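Local structure of molybdopterin biosynthesis enzyme, MoaB (Thermus thermophilus, 3MCH) at residues Thr8-Gly13 / Val43-Pro48. The protein probably takes part in the biosynthesis of the molybdenum cofactor and is likely to bind molybdopterin. Residues are numbered along the deposited sequence; the frame is centred on the assembly and turned at random.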
loop_
_atom_site.group_PDB
_atom_site.type_symbol
_atom_site.label_atom_id
_atom_site.label_comp_id
_atom_site.label_asym_id
_atom_site.label_seq_id
_atom_site.Cartn_x
_atom_site.Cartn_y
_atom_site.Cartn_z
ATOM N N THR B 8 -5.780 -23.368 -4.270
ATOM C CA THR B 8 -6.483 -23.269 -2.998
ATOM C C THR B 8 -5.554 -23.687 -1.862
ATOM O O THR B 8 -5.168 -24.853 -1.747
ATOM C CB THR B 8 -7.754 -24.140 -2.999
ATOM O OG1 THR B 8 -8.674 -23.624 -3.972
ATOM C CG2 THR B 8 -8.427 -24.121 -1.628
ATOM N N VAL B 9 -5.195 -22.712 -1.033
ATOM C CA VAL B 9 -4.295 -22.923 0.091
ATOM C C VAL B 9 -4.955 -23.153 1.446
ATOM O O VAL B 9 -5.578 -22.246 2.002
ATOM C CB VAL B 9 -3.382 -21.685 0.300
ATOM C CG1 VAL B 9 -2.387 -21.951 1.426
ATOM C CG2 VAL B 9 -2.651 -21.351 -0.992
ATOM N N SER B 10 -4.812 -24.372 1.966
ATOM C CA SER B 10 -5.364 -24.751 3.266
ATOM C C SER B 10 -4.937 -26.179 3.583
ATOM O O SER B 10 -4.694 -26.975 2.678
ATOM C CB SER B 10 -6.876 -24.524 3.252
ATOM O OG SER B 10 -7.460 -25.086 4.422
ATOM N N ASP B 11 -4.858 -26.504 4.871
ATOM C CA ASP B 11 -4.485 -27.848 5.290
ATOM C C ASP B 11 -5.815 -28.602 5.296
ATOM O O ASP B 11 -5.848 -29.822 5.134
ATOM C CB ASP B 11 -3.860 -27.873 6.691
ATOM C CG ASP B 11 -2.541 -27.134 6.761
ATOM O OD1 ASP B 11 -1.699 -27.317 5.857
ATOM O OD2 ASP B 11 -2.340 -26.378 7.732
ATOM N N LYS B 12 -6.905 -27.865 5.490
ATOM C CA LYS B 12 -8.237 -28.456 5.531
ATOM C C LYS B 12 -8.669 -29.092 4.213
ATOM O O LYS B 12 -9.708 -29.748 4.142
ATOM C CB LYS B 12 -9.260 -27.403 5.971
ATOM C CG LYS B 12 -9.012 -26.881 7.380
ATOM C CD LYS B 12 -10.087 -25.906 7.832
ATOM C CE LYS B 12 -9.858 -25.479 9.275
ATOM N NZ LYS B 12 -10.929 -24.577 9.782
ATOM N N GLY B 13 -7.863 -28.899 3.173
ATOM C CA GLY B 13 -8.176 -29.475 1.879
ATOM C C GLY B 13 -7.614 -30.879 1.749
ATOM O O GLY B 13 -7.777 -31.529 0.721
ATOM N N VAL B 43 -3.248 -27.070 -1.943
ATOM C CA VAL B 43 -1.927 -27.136 -1.338
ATOM C C VAL B 43 -2.060 -26.846 0.152
ATOM O O VAL B 43 -2.902 -26.047 0.563
ATOM C CB VAL B 43 -0.961 -26.118 -1.999
ATOM C CG1 VAL B 43 -1.338 -24.695 -1.601
ATOM C CG2 VAL B 43 0.472 -26.426 -1.604
ATOM N N PRO B 44 -1.248 -27.517 0.987
ATOM C CA PRO B 44 -1.301 -27.307 2.437
ATOM C C PRO B 44 -0.835 -25.904 2.831
ATOM O O PRO B 44 -0.284 -25.172 2.008
ATOM C CB PRO B 44 -0.358 -28.384 2.978
ATOM C CG PRO B 44 -0.386 -29.447 1.917
ATOM C CD PRO B 44 -0.350 -28.636 0.655
ATOM N N ASP B 45 -1.065 -25.541 4.090
ATOM C CA ASP B 45 -0.647 -24.243 4.610
ATOM C C ASP B 45 0.816 -24.431 4.976
ATOM O O ASP B 45 1.191 -24.318 6.141
ATOM C CB ASP B 45 -1.418 -23.894 5.885
ATOM C CG ASP B 45 -2.762 -23.269 5.599
ATOM O OD1 ASP B 45 -2.791 -22.204 4.949
ATOM O OD2 ASP B 45 -3.788 -23.837 6.024
ATOM N N GLU B 46 1.638 -24.738 3.981
ATOM C CA GLU B 46 3.059 -24.936 4.213
ATOM C C GLU B 46 3.773 -24.107 3.164
ATOM O O GLU B 46 3.788 -24.463 1.988
ATOM C CB GLU B 46 3.521 -26.391 4.119
ATOM C CG GLU B 46 3.098 -27.259 5.291
ATOM C CD GLU B 46 3.717 -26.812 6.602
ATOM O OE1 GLU B 46 4.955 -26.629 6.644
ATOM O OE2 GLU B 46 2.971 -26.651 7.591
ATOM N N PRO B 47 4.380 -22.987 3.579
ATOM C CA PRO B 47 5.101 -22.110 2.655
ATOM C C PRO B 47 5.940 -22.854 1.612
ATOM O O PRO B 47 5.868 -22.547 0.423
ATOM C CB PRO B 47 5.943 -21.254 3.592
ATOM C CG PRO B 47 5.031 -21.088 4.767
ATOM C CD PRO B 47 4.482 -22.489 4.964
ATOM N N PRO B 48 6.745 -23.846 2.042
ATOM C CA PRO B 48 7.576 -24.601 1.100
ATOM C C PRO B 48 6.773 -25.204 -0.050
ATOM O O PRO B 48 7.182 -25.151 -1.210
ATOM C CB PRO B 48 8.202 -25.681 1.983
ATOM C CG PRO B 48 8.318 -25.005 3.298
ATOM C CD PRO B 48 6.992 -24.293 3.425
#
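Strands 2-9 and 35-43 run parallel as neighbours in the sheet, and here both reach their C-terminal ends, the edge of the sheet at which parallel alpha/beta folds usually place their binding sites. The last of the pairing is tight. Val-43 N gives its hydrogen to Thr-8 O at 2.9 Å, in the carbonyl plane, and Ser-10 N meets Val-43 O at 2.9 Å almost along the C=O axis. Between these bonds Val-9 and Val-43 stand side by side on one face of the sheet, CG2 of Val-9 lying 3.6 Å from CG1 of Val-43. Helix 47-60 covers that face with Ile-50, which touches both valines. Val-43 holds CG1 in the crowded position between its backbone N and carbonyl carbon (chi1 71°), and this brings the methyl up against its neighbour.

Past the strands the packing turns polar and partly exposed but stays close, as two aspartates trade bonds. Asp-45, the centre of an inverse gamma turn, donates its N-H to Asp-11 OD1 at 2.6 Å, reaching it from above the carboxylate plane. In return Asp-45 OD2 takes a weak bond from Asp-11 N at 3.1 Å. An alanine in place of Asp-11 would remove the acceptor for Asp-45 N and is likely to loosen the turn leading into helix 47-60. The loose side is at Lys-12, whose extended chain leads away into solvent without touching 43-48.

The two carboxylates are nearly perpendicular, with Asp-11 OD2 just 3.4 Å from Asp-45 OD2. Arg-77 probably offsets the crowding of acid groups: it forms salt bridges with Asp-11 OD2 and Glu-46 OE2, Glu-46 being the N-cap residue of that helix. Such proximity would tend to raise the affinity of one aspartate for a proton, while the arginine should favour keeping Asp-11 charged.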